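Triacylglycerol lipase (Clostridium botulinum, PDB 5AH1) hydrolyses carboxylic ester bonds, probably of triacylglycerols as well as of synthetic polyesters, as a zinc-binding alpha/beta-hydrolase. Local coordinates at residues V46-I52 and G102-L106; P61-P65 and Y406-V410; Y146-H150 and E201-Q207; Q314-T318 and P395-S399; T332-T336 and I422-H426. One frame throughout, in Å; residues are numbered along the deposited sequence. Where two conformers were deposited one is given.

Interaction 1 (V46-I52 and G102-L106)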
# COMPACT_ATOMS: atom_id res chain seq x y z
N VAL A 46 -12.61 15.85 9.68
CA VAL A 46 -12.97 14.44 9.83
C VAL A 46 -14.47 14.35 10.10
O VAL A 46 -15.00 15.12 10.89
CB VAL A 46 -12.19 13.81 11.00
CG1 VAL A 46 -12.73 12.43 11.35
CG2 VAL A 46 -10.70 13.74 10.67
N LYS A 47 -15.14 13.41 9.45
CA LYS A 47 -16.59 13.28 9.57
C LYS A 47 -16.99 12.15 10.49
O LYS A 47 -16.25 11.20 10.69
CB LYS A 47 -17.23 13.01 8.20
CG LYS A 47 -16.83 13.96 7.10
CD LYS A 47 -17.51 13.57 5.80
CE LYS A 47 -16.79 14.15 4.60
NZ LYS A 47 -16.74 15.63 4.64
N SER A 48 -18.20 12.24 11.04
CA SER A 48 -18.78 11.15 11.80
C SER A 48 -19.11 10.01 10.86
O SER A 48 -19.27 10.21 9.65
CB SER A 48 -20.06 11.61 12.48
OG SER A 48 -21.06 11.85 11.51
N GLU A 49 -19.26 8.81 11.41
CA GLU A 49 -19.67 7.67 10.63
C GLU A 49 -21.02 7.96 9.98
O GLU A 49 -21.26 7.61 8.83
CB GLU A 49 -19.75 6.42 11.51
CG GLU A 49 -20.16 5.18 10.76
CD GLU A 49 -19.88 3.90 11.53
OE1 GLU A 49 -19.75 3.97 12.77
OE2 GLU A 49 -19.79 2.82 10.90
N GLU A 50 -21.93 8.61 10.72
CA GLU A 50 -23.23 8.96 10.16
C GLU A 50 -23.05 9.80 8.90
O GLU A 50 -23.70 9.56 7.88
CB GLU A 50 -24.09 9.74 11.17
CG GLU A 50 -25.48 10.08 10.64
CD GLU A 50 -26.26 11.02 11.54
OE1 GLU A 50 -25.64 11.80 12.29
OE2 GLU A 50 -27.50 10.97 11.48
N ASP A 51 -22.18 10.79 8.97
CA ASP A 51 -21.98 11.70 7.84
C ASP A 51 -21.28 11.03 6.66
O ASP A 51 -21.58 11.33 5.51
CB ASP A 51 -21.24 12.97 8.27
CG ASP A 51 -22.15 13.96 9.00
OD1 ASP A 51 -23.38 13.74 9.02
OD2 ASP A 51 -21.64 14.95 9.55
N ILE A 52 -20.34 10.12 6.93
CA ILE A 52 -19.77 9.33 5.84
C ILE A 52 -20.90 8.56 5.14
O ILE A 52 -20.96 8.53 3.92
CB ILE A 52 -18.69 8.34 6.33
CG1 ILE A 52 -17.44 9.10 6.80
CG2 ILE A 52 -18.33 7.33 5.22
CD1 ILE A 52 -16.61 9.79 5.71
N GLY A 102 -11.56 4.40 7.92
CA GLY A 102 -11.59 5.59 8.74
C GLY A 102 -12.51 5.46 9.94
O GLY A 102 -12.22 4.68 10.86
N VAL A 103 -13.61 6.21 9.93
CA VAL A 103 -14.63 6.08 10.97
C VAL A 103 -15.60 4.95 10.68
O VAL A 103 -16.46 4.65 11.52
CB VAL A 103 -15.43 7.38 11.15
CG1 VAL A 103 -14.51 8.49 11.63
CG2 VAL A 103 -16.16 7.78 9.87
N VAL A 104 -15.47 4.32 9.51
CA VAL A 104 -16.21 3.10 9.20
C VAL A 104 -15.23 1.94 9.28
O VAL A 104 -14.21 1.96 8.65
CB VAL A 104 -16.83 3.16 7.79
CG1 VAL A 104 -17.52 1.83 7.45
CG2 VAL A 104 -17.80 4.33 7.68
N ASP A 105 -15.54 0.92 10.07
CA ASP A 105 -14.62 -0.20 10.26
C ASP A 105 -14.89 -1.25 9.18
O ASP A 105 -15.75 -2.12 9.35
CB ASP A 105 -14.79 -0.77 11.67
CG ASP A 105 -13.75 -1.82 12.01
OD1 ASP A 105 -13.04 -2.29 11.10
OD2 ASP A 105 -13.62 -2.18 13.19
N LEU A 106 -14.18 -1.14 8.05
CA LEU A 106 -14.46 -2.02 6.91
C LEU A 106 -14.27 -3.49 7.26
O LEU A 106 -15.07 -4.33 6.82
CB LEU A 106 -13.57 -1.65 5.72
CG LEU A 106 -13.85 -0.33 5.02
CD1 LEU A 106 -12.78 -0.03 4.00
CD2 LEU A 106 -15.22 -0.35 4.35
O HOH W 1 -17.95 1.00 11.70

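Interaction 2 (P61-P65 and Y406-V410)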
# COMPACT_ATOMS: atom_id res chain seq x y z
N PRO A 61 -17.93 -1.78 -10.07
CA PRO A 61 -18.32 -1.55 -11.47
C PRO A 61 -18.77 -2.77 -12.28
O PRO A 61 -19.37 -2.57 -13.33
CB PRO A 61 -17.05 -0.98 -12.09
CG PRO A 61 -15.97 -1.64 -11.30
CD PRO A 61 -16.47 -1.67 -9.89
N VAL A 62 -18.48 -3.99 -11.83
CA VAL A 62 -18.74 -5.16 -12.66
C VAL A 62 -19.29 -6.30 -11.83
O VAL A 62 -19.13 -6.36 -10.61
CB VAL A 62 -17.46 -5.64 -13.40
CG1 VAL A 62 -16.92 -4.55 -14.31
CG2 VAL A 62 -16.39 -6.06 -12.41
N GLU A 63 -19.99 -7.19 -12.52
CA GLU A 63 -20.36 -8.48 -11.95
C GLU A 63 -19.26 -9.47 -12.29
O GLU A 63 -18.52 -9.31 -13.27
CB GLU A 63 -21.70 -8.96 -12.51
CG GLU A 63 -22.92 -8.20 -11.98
CD GLU A 63 -23.24 -8.50 -10.51
OE1 GLU A 63 -23.29 -9.70 -10.12
OE2 GLU A 63 -23.45 -7.54 -9.74
N PHE A 64 -19.13 -10.50 -11.47
CA PHE A 64 -18.17 -11.55 -11.74
C PHE A 64 -18.53 -12.21 -13.08
O PHE A 64 -19.71 -12.38 -13.40
CB PHE A 64 -18.14 -12.59 -10.62
CG PHE A 64 -17.01 -13.55 -10.75
CD1 PHE A 64 -15.74 -13.20 -10.31
CD2 PHE A 64 -17.19 -14.77 -11.37
CE1 PHE A 64 -14.67 -14.07 -10.47
CE2 PHE A 64 -16.12 -15.64 -11.54
CZ PHE A 64 -14.86 -15.27 -11.09
N PRO A 65 -17.52 -12.58 -13.88
CA PRO A 65 -17.83 -13.18 -15.19
C PRO A 65 -18.81 -14.35 -15.13
O PRO A 65 -18.67 -15.25 -14.30
CB PRO A 65 -16.45 -13.65 -15.68
CG PRO A 65 -15.49 -12.73 -15.06
CD PRO A 65 -16.06 -12.39 -13.71
N TYR A 406 -9.39 -5.27 -17.98
CA TYR A 406 -10.44 -6.23 -17.72
C TYR A 406 -11.45 -6.22 -18.85
O TYR A 406 -11.88 -5.15 -19.30
CB TYR A 406 -11.11 -5.89 -16.40
CG TYR A 406 -12.21 -6.84 -16.01
CD1 TYR A 406 -11.93 -8.11 -15.53
CD2 TYR A 406 -13.53 -6.46 -16.13
CE1 TYR A 406 -12.93 -8.98 -15.19
CE2 TYR A 406 -14.55 -7.33 -15.78
CZ TYR A 406 -14.24 -8.58 -15.30
OH TYR A 406 -15.25 -9.45 -14.95
N ASN A 407 -11.82 -7.41 -19.32
CA ASN A 407 -12.63 -7.56 -20.53
C ASN A 407 -13.80 -8.49 -20.30
O ASN A 407 -14.29 -9.10 -21.25
CB ASN A 407 -11.77 -8.11 -21.66
CG ASN A 407 -11.33 -9.56 -21.43
OD1 ASN A 407 -11.40 -10.08 -20.31
ND2 ASN A 407 -10.85 -10.20 -22.49
N GLY A 408 -14.24 -8.62 -19.05
CA GLY A 408 -15.39 -9.46 -18.74
C GLY A 408 -15.05 -10.92 -18.49
O GLY A 408 -15.94 -11.75 -18.35
N GLY A 409 -13.76 -11.22 -18.43
CA GLY A 409 -13.28 -12.52 -17.99
C GLY A 409 -12.06 -12.29 -17.12
O GLY A 409 -11.37 -11.28 -17.29
N VAL A 410 -11.82 -13.17 -16.16
CA VAL A 410 -10.63 -13.06 -15.32
C VAL A 410 -9.56 -13.99 -15.83
O VAL A 410 -9.85 -15.09 -16.31
CB VAL A 410 -10.93 -13.36 -13.84
CG1 VAL A 410 -11.80 -12.26 -13.25
CG2 VAL A 410 -11.60 -14.72 -13.67
O HOH W 2 -17.69 -8.80 -15.77

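Interaction 3 (Y146-H150 and E201-Q207). With ZN (zinc ion), chain B.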
# COMPACT_ATOMS: atom_id res chain seq x y z
N TYR A 146 14.24 -10.94 9.03
CA TYR A 146 14.50 -10.23 7.78
C TYR A 146 15.50 -10.93 6.88
O TYR A 146 15.74 -10.47 5.77
CB TYR A 146 15.01 -8.81 8.10
CG TYR A 146 14.02 -7.95 8.84
CD1 TYR A 146 12.89 -7.48 8.19
CD2 TYR A 146 14.18 -7.62 10.18
CE1 TYR A 146 11.98 -6.69 8.84
CE2 TYR A 146 13.27 -6.83 10.84
CZ TYR A 146 12.16 -6.37 10.18
OH TYR A 146 11.27 -5.58 10.86
N GLY A 147 16.08 -12.03 7.36
CA GLY A 147 17.08 -12.77 6.62
C GLY A 147 18.48 -12.37 7.05
O GLY A 147 18.81 -11.18 7.10
N GLU A 148 19.32 -13.34 7.36
CA GLU A 148 20.70 -13.01 7.71
C GLU A 148 21.39 -12.20 6.61
O GLU A 148 22.05 -11.19 6.88
CB GLU A 148 21.52 -14.27 7.98
CG GLU A 148 22.96 -14.00 8.38
CD GLU A 148 23.70 -15.27 8.74
OE1 GLU A 148 23.55 -15.74 9.88
OE2 GLU A 148 24.40 -15.80 7.86
N ALA A 149 21.25 -12.64 5.37
CA ALA A 149 21.99 -12.03 4.28
C ALA A 149 21.54 -10.59 4.10
O ALA A 149 22.35 -9.68 3.99
CB ALA A 149 21.84 -12.83 3.01
N HIS A 150 20.24 -10.39 4.05
CA HIS A 150 19.67 -9.06 3.90
C HIS A 150 20.08 -8.16 5.05
O HIS A 150 20.53 -7.02 4.84
CB HIS A 150 18.15 -9.17 3.86
CG HIS A 150 17.46 -7.85 3.86
ND1 HIS A 150 17.01 -7.23 2.72
CD2 HIS A 150 17.12 -7.03 4.89
CE1 HIS A 150 16.43 -6.09 3.04
NE2 HIS A 150 16.50 -5.93 4.35
N GLU A 201 19.65 -15.42 -2.24
CA GLU A 201 20.68 -14.86 -1.35
C GLU A 201 20.55 -15.45 0.05
O GLU A 201 21.55 -15.82 0.67
CB GLU A 201 20.58 -13.33 -1.26
CG GLU A 201 20.78 -12.62 -2.57
CD GLU A 201 19.45 -12.26 -3.25
OE1 GLU A 201 18.60 -13.16 -3.42
OE2 GLU A 201 19.26 -11.07 -3.61
N GLU A 202 19.32 -15.56 0.55
CA GLU A 202 19.13 -16.13 1.87
C GLU A 202 19.42 -17.63 1.89
O GLU A 202 20.05 -18.14 2.82
CB GLU A 202 17.73 -15.86 2.40
CG GLU A 202 17.40 -14.40 2.59
CD GLU A 202 18.35 -13.66 3.51
OE1 GLU A 202 19.00 -14.28 4.39
OE2 GLU A 202 18.40 -12.42 3.36
N ILE A 203 18.93 -18.35 0.89
CA ILE A 203 19.14 -19.79 0.82
C ILE A 203 20.62 -20.13 0.80
O ILE A 203 21.05 -21.10 1.43
CB ILE A 203 18.43 -20.39 -0.42
CG1 ILE A 203 16.91 -20.34 -0.26
CG2 ILE A 203 18.90 -21.82 -0.70
CD1 ILE A 203 16.17 -20.54 -1.57
N ASN A 204 21.40 -19.35 0.05
CA ASN A 204 22.80 -19.69 -0.18
C ASN A 204 23.78 -19.18 0.87
O ASN A 204 24.94 -19.54 0.84
CB ASN A 204 23.26 -19.18 -1.56
CG ASN A 204 22.60 -19.92 -2.70
OD1 ASN A 204 22.18 -21.07 -2.55
ND2 ASN A 204 22.52 -19.27 -3.86
N CYS A 205 23.34 -18.36 1.82
CA CYS A 205 24.32 -17.78 2.74
C CYS A 205 24.65 -18.70 3.92
O CYS A 205 25.58 -18.41 4.67
CB CYS A 205 23.89 -16.40 3.21
SG CYS A 205 22.59 -16.43 4.42
N GLY A 206 23.92 -19.79 4.08
CA GLY A 206 24.28 -20.77 5.09
C GLY A 206 23.96 -20.33 6.51
O GLY A 206 24.68 -20.68 7.45
N GLN A 207 22.89 -19.56 6.69
CA GLN A 207 22.47 -19.11 8.01
C GLN A 207 21.81 -20.22 8.80
O GLN A 207 21.31 -21.20 8.23
CB GLN A 207 21.50 -17.94 7.88
CG GLN A 207 20.12 -18.30 7.36
CD GLN A 207 19.42 -17.07 6.83
OE1 GLN A 207 18.88 -16.26 7.60
NE2 GLN A 207 19.45 -16.88 5.51
ZN ZN B . 15.71 -4.42 5.55
O HOH W 3 25.81 -17.81 7.81

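Interaction 4 (Q314-T318 and P395-S399)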
# COMPACT_ATOMS: atom_id res chain seq x y z
N GLN A 314 11.08 0.17 -10.02
CA GLN A 314 11.62 -0.57 -11.15
C GLN A 314 12.52 -1.70 -10.65
O GLN A 314 12.42 -2.83 -11.12
CB GLN A 314 12.40 0.37 -12.06
CG GLN A 314 13.08 -0.31 -13.23
CD GLN A 314 13.71 0.71 -14.15
OE1 GLN A 314 13.19 1.00 -15.22
NE2 GLN A 314 14.81 1.29 -13.72
N GLU A 315 13.39 -1.39 -9.69
CA GLU A 315 14.26 -2.43 -9.14
C GLU A 315 13.46 -3.59 -8.53
O GLU A 315 13.79 -4.75 -8.75
CB GLU A 315 15.23 -1.85 -8.11
CG GLU A 315 16.24 -2.89 -7.63
CD GLU A 315 17.21 -2.40 -6.56
OE1 GLU A 315 16.95 -1.35 -5.95
OE2 GLU A 315 18.21 -3.09 -6.30
N LEU A 316 12.44 -3.28 -7.73
CA LEU A 316 11.55 -4.30 -7.18
C LEU A 316 10.95 -5.16 -8.29
O LEU A 316 10.93 -6.38 -8.19
CB LEU A 316 10.46 -3.65 -6.34
CG LEU A 316 9.62 -4.63 -5.50
CD1 LEU A 316 10.40 -5.07 -4.27
CD2 LEU A 316 8.29 -4.04 -5.12
N ASN A 317 10.53 -4.50 -9.36
CA ASN A 317 9.88 -5.18 -10.45
C ASN A 317 10.78 -6.18 -11.17
O ASN A 317 10.28 -7.09 -11.83
CB ASN A 317 9.35 -4.17 -11.44
CG ASN A 317 8.24 -3.31 -10.89
OD1 ASN A 317 7.67 -3.62 -9.84
ND2 ASN A 317 7.87 -2.26 -11.62
N THR A 318 12.10 -5.97 -11.10
CA THR A 318 13.00 -6.88 -11.79
C THR A 318 13.06 -8.27 -11.16
O THR A 318 13.57 -9.20 -11.78
CB THR A 318 14.44 -6.32 -11.92
OG1 THR A 318 15.03 -6.23 -10.63
CG2 THR A 318 14.43 -4.98 -12.64
N PRO A 395 3.02 -3.51 -12.61
CA PRO A 395 4.43 -3.21 -12.86
C PRO A 395 4.73 -3.32 -14.36
O PRO A 395 4.33 -4.29 -15.00
CB PRO A 395 5.14 -4.31 -12.07
CG PRO A 395 4.16 -5.47 -12.10
CD PRO A 395 2.83 -4.82 -11.95
N LYS A 396 5.45 -2.31 -14.87
CA LYS A 396 5.89 -2.25 -16.26
C LYS A 396 7.38 -1.94 -16.34
O LYS A 396 8.08 -2.56 -17.13
CB LYS A 396 5.07 -1.20 -17.02
CG LYS A 396 3.58 -1.54 -17.06
CD LYS A 396 2.72 -0.48 -17.68
CE LYS A 396 2.63 0.81 -16.90
NZ LYS A 396 2.19 0.66 -15.48
N LEU A 397 7.87 -1.00 -15.53
CA LEU A 397 9.30 -0.71 -15.47
C LEU A 397 10.03 -1.95 -15.00
O LEU A 397 9.74 -2.48 -13.93
CB LEU A 397 9.58 0.45 -14.51
CG LEU A 397 8.91 1.80 -14.77
CD1 LEU A 397 9.29 2.79 -13.65
CD2 LEU A 397 9.25 2.38 -16.13
N GLY A 398 10.95 -2.44 -15.80
CA GLY A 398 11.72 -3.61 -15.44
C GLY A 398 10.94 -4.91 -15.28
O GLY A 398 11.48 -5.85 -14.70
N SER A 399 9.70 -4.97 -15.79
CA SER A 399 8.82 -6.11 -15.56
C SER A 399 8.54 -6.90 -16.82
O SER A 399 8.43 -6.35 -17.90
CB SER A 399 7.48 -5.63 -14.98
OG SER A 399 6.63 -6.72 -14.65
O HOH W 4 11.91 -0.09 -17.42
O HOH W 5 7.52 -7.16 -12.11

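Interaction 5 (T332-T336 and I422-H426). With K (potassium ion), chain C.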
# COMPACT_ATOMS: atom_id res chain seq x y z
N THR A 332 -6.99 1.59 -10.12
CA THR A 332 -6.37 2.90 -10.33
C THR A 332 -7.35 3.99 -9.87
O THR A 332 -8.51 3.99 -10.29
CB THR A 332 -6.05 3.11 -11.83
OG1 THR A 332 -5.11 2.13 -12.26
CG2 THR A 332 -5.49 4.51 -12.07
N THR A 333 -6.86 4.87 -9.00
CA THR A 333 -7.60 6.06 -8.59
C THR A 333 -7.05 7.27 -9.33
O THR A 333 -5.85 7.36 -9.59
CB THR A 333 -7.51 6.27 -7.06
OG1 THR A 333 -6.22 5.86 -6.58
CG2 THR A 333 -8.56 5.44 -6.35
N GLN A 334 -7.94 8.22 -9.64
CA GLN A 334 -7.56 9.47 -10.29
C GLN A 334 -8.40 10.61 -9.72
O GLN A 334 -9.60 10.44 -9.53
CB GLN A 334 -7.79 9.38 -11.80
CG GLN A 334 -7.53 10.71 -12.50
CD GLN A 334 -7.64 10.64 -14.00
OE1 GLN A 334 -7.80 9.56 -14.58
NE2 GLN A 334 -7.54 11.79 -14.64
N ALA A 335 -7.77 11.75 -9.47
CA ALA A 335 -8.50 12.93 -9.02
C ALA A 335 -7.92 14.23 -9.60
O ALA A 335 -8.14 15.31 -9.06
CB ALA A 335 -8.59 12.99 -7.49
N THR A 336 -7.21 14.11 -10.72
CA THR A 336 -6.75 15.26 -11.48
C THR A 336 -7.47 15.38 -12.82
O THR A 336 -8.10 14.44 -13.32
CB THR A 336 -5.24 15.18 -11.78
OG1 THR A 336 -4.94 13.96 -12.45
CG2 THR A 336 -4.43 15.25 -10.49
N ILE A 422 -12.44 6.89 -11.08
CA ILE A 422 -12.26 8.31 -11.31
C ILE A 422 -12.88 9.16 -10.18
O ILE A 422 -13.65 8.67 -9.35
CB ILE A 422 -12.82 8.76 -12.67
CG1 ILE A 422 -14.31 8.44 -12.77
CG2 ILE A 422 -12.05 8.08 -13.81
CD1 ILE A 422 -14.98 8.99 -14.00
N ASN A 423 -12.52 10.44 -10.17
CA ASN A 423 -13.00 11.40 -9.18
C ASN A 423 -12.79 10.93 -7.75
O ASN A 423 -13.63 11.19 -6.88
CB ASN A 423 -14.49 11.69 -9.41
CG ASN A 423 -14.79 12.15 -10.81
OD1 ASN A 423 -14.05 12.95 -11.38
ND2 ASN A 423 -15.87 11.64 -11.39
N THR A 424 -11.68 10.24 -7.50
CA THR A 424 -11.43 9.59 -6.23
C THR A 424 -9.96 9.76 -5.89
O THR A 424 -9.10 9.29 -6.63
CB THR A 424 -11.78 8.10 -6.32
OG1 THR A 424 -13.16 7.96 -6.68
CG2 THR A 424 -11.52 7.40 -5.00
N ASP A 425 -9.67 10.46 -4.80
CA ASP A 425 -8.28 10.66 -4.42
C ASP A 425 -7.69 9.46 -3.69
O ASP A 425 -8.39 8.50 -3.37
CB ASP A 425 -8.03 12.00 -3.69
CG ASP A 425 -8.46 12.04 -2.22
OD1 ASP A 425 -8.30 11.07 -1.46
OD2 ASP A 425 -8.93 13.13 -1.82
N HIS A 426 -6.39 9.55 -3.44
CA HIS A 426 -5.63 8.44 -2.91
C HIS A 426 -6.20 7.84 -1.63
O HIS A 426 -6.16 6.63 -1.46
CB HIS A 426 -4.20 8.92 -2.66
CG HIS A 426 -3.22 7.81 -2.45
ND1 HIS A 426 -2.82 6.98 -3.47
CD2 HIS A 426 -2.55 7.40 -1.35
CE1 HIS A 426 -1.95 6.10 -3.00
NE2 HIS A 426 -1.76 6.34 -1.72
K K C . -11.36 13.53 -1.58
O HOH W 6 -12.04 15.86 -1.44
O HOH W 7 -10.80 14.15 0.71
O HOH W 8 -13.69 13.02 -0.65

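Interaction 1 (V46-I52 and G102-L106)
Glu49 and Val103 bring their backbones within 5.3 Å, CA to CA, where the start of helix 49-54 passes the loop 102-106, and no direct hydrogen bond joins the two segments. Val103 contributes most of the apolar contact. Its CG1, anti to the carbonyl carbon (chi1 -63°), lies 3.4 Å from Lys47 O and looks on toward CG1 of Val46; this puts CG2 between N and carbonyl carbon, where it is wedged between Lys47 O and CG1 of Ile52, the latter 3.6 Å from it. Val104 continues the apolar strip: its CG2 meets Ile52 CG2 at 3.9 Å and also CG of Glu49, whose chain crosses it at about a right angle. Within the alpha/beta-hydrolase fold the contact joins two helix starts, for Ser48 is the N-cap of helix 49-54 and Asp105 that of helix 106-112. Ser48 OG takes the N-H of Asp51 at 3.0 Å, and Asp105 caps weakly at Glu108 N while its OD2 forms a salt bridge to Arg91. Glu49 brings the polar part of the contact. It keeps CG anti to its N (chi1 -179°) and runs out extended, which lays its carboxylate past Val103 O, 3.5 Å from CD, two acceptor groups side by side with no bond between them. What ties this carboxylate to the loop is a water, which donates to Glu49 OE2 at 2.7 Å and accepts from Asp105 N at 2.9 Å, so the backbone N-H just ahead of helix 106-112 is satisfied through solvent.

Interaction 2 (P61-P65 and Y406-V410)
Pro65 and Tyr406 form the close-packed heart of this contact, which pins the loop leading toward strand 80-83 onto the turn that follows strand 403-405, an outermost strand of the central parallel sheet of the alpha/beta-hydrolase fold. Pro65 CG comes to the edge of the tyrosine ring, near its plane, and lies 3.3 Å from Tyr406 OH. The same pyrrolidine also packs against the turn backbone, with Pro65 CB 3.3 Å from Gly408 O and CG 3.7 Å from Gly409 CA. The turn is shaped locally by an Asx turn, in which Asn407 OD1 accepts from Gly409 N. With CG anti to its N (chi1 -179°), Tyr406 reaches across to Val62, whose CG1 stands 3.9 Å from Tyr406 CE2, the two side chains running antiparallel alongside one another. Phe64 is looser, its CZ 4.2 Å from Val410 CG2, and its ring meets Phe446 of helix 437-448 edge-to-face. The polar side is wetter: Glu63 O and Tyr406 OH are bridged by a water at 2.7 Å from Glu63 O and an equal 2.7 Å from the phenol oxygen. With no direct hydrogen bond across, the two loops are held by van der Waals contact of the proline carbons with the tyrosine and the loop backbone, oxygens included, and the polar atoms beside it are joined through solvent.

Interaction 3 (Y146-H150 and E201-Q207)
Glu202 has CG anti to its carbonyl carbon (chi1 -63°) and bends again at chi2, a double turn that folds its carboxylate onto the backbone of Gly147 to His150; Gln207, its CG set between N and carbonyl carbon, runs alongside the Glu148 side chain in the opposite sense, amide and carboxylate planes nearly parallel (14°). The Glu202 carboxylate grips the first turn of helix 148-154 with both oxygens. OE1 accepts from Ala149 N at 3.0 Å and OE2 from His150 N at 2.8 Å, each met on its syn side, somewhat out of the carboxylate plane. Gln207 OE1 takes the N-H of Glu148 at 3.0 Å and 164°, with the donor above the amide carbonyl plane. Three acceptors from segment 201-207 thus stand in for the missing preceding turn of a helix whose N-cap, Gly147, has no side chain to offer. The start of helix 148-154 would favour the charged form of the Glu202 carboxylate. Glu202 OE1 is held a second time: Gln207 NE2 donates to its anti lone pair at 2.9 Å and also to Glu202 O, fixing carboxylate and amide against each other. The helix so anchored carries a zinc ligand. The His150 ring leads away from the glutamate, and its NE2 binds the zinc ion at 2.1 Å; by holding the backbone N of this ligand, Glu202 acts from the second shell. Asp130, His156 and Asp302 complete the two-histidine, two-aspartate site, resembling that of the zinc-containing bacterial lipases. Trp129 stacks on the His150 ring and also touches Glu202.

Interaction 4 (Q314-T318 and P395-S399)
Asn317, Leu397 and Gln314 carry most of this contact, in which a type II beta turn from Lys396 to Ser399 lies against the C-terminal part of helix 310-317 in the alpha/beta-hydrolase fold. Asn317 is the polar anchor. Its ND2 donates to Leu397 O at 3.0 Å, the carbonyl being met on a lone pair and the oxygen lying in the amide plane. The rest of the buried amide is satisfied outside the pair, by Asn231 O at ND2 and Arg189 at OD1, which fixes its rotation; Pro395 CB leans on the same amide, 3.4 Å from ND2. Leu397 turns CB to the helix, 3.7 Å from CB of Gln314. The glutamine, extended with CG anti to its N (chi1 177°), crosses the leucine at about a right angle, and a water links its OE1 to Gly398 N. Gly398, with positive phi at the third position of the turn, lies close against Thr318. A second water joins Asn317 O to Ser399 OG, which is also hydrogen-bonded to Asp401 N. Gly398 O receives a CA-H...O contact from Thr318 CA, 3.4 Å away.

Interaction 5 (T332-T336 and I422-H426)
Gln334 O accepts the N-H of Thr424 at 2.9 Å and an almost straight 167°, the donor tilted from the carbonyl plane. This is the hydrogen bond between the two segments; Asn423 N is almost as near, but its angle is too poor for a bond. Thr424 fixes the turn here from within, its OG1 bonding back to Ile422 O at 2.8 Å. Around the bond the packing is between short side chains. Thr333 packs against the Thr424 carbonyl oxygen, with CB 3.4 Å from Thr424 O, and the two CG2 methyls meet at 3.8 Å as the threonines cross at about a right angle. Ala335 CB comes to 4.0 Å from CB of Asp425. Both segments lie past the C-terminal ends of neighbouring sheet strands, 327-331 and 415-417, where alpha/beta hydrolases keep their active site. There His426, touching Ser182, in a GxSxG sequence that probably forms the nucleophile elbow, and bonded through ND1 to Asp384, is placed as expected for the histidine of a Ser-His-Asp triad. The Thr333 hydroxyl, set between its backbone N and carbonyl carbon at chi1 36°, bonds the same Asp384 and Ser228, so Thr333 probably helps position that carboxylate. Asp425 faces another way. With CG between N and carbonyl carbon (chi1 77°), it sends OD2, which also accepts from Asn353 N, to a potassium ion at 2.5 Å, and three waters, Asp428 and the carbonyl of Pro351 also bind the metal.

None of the five contacts touches another. Interaction 1 joins two early parts of the chain, interaction 2 an early loop to the loop between strands 403-405 and 415-417, and interaction 5 the loops after strands 327-331 and 415-417 of the same parallel sheet. Interaction 4 lies about 23 Å from each of interactions 3 and 5, centre to centre. Along the chain interaction 2 spans interactions 3 and 4 and crosses 1 and 5, and interactions 4 and 5 cross, so interaction 2 ties an N-terminal loop to the late edge of the sheet. The zinc site at interaction 3 and the potassium ion bound by Asp425 at interaction 5 lie on opposite sides of the chain's centre.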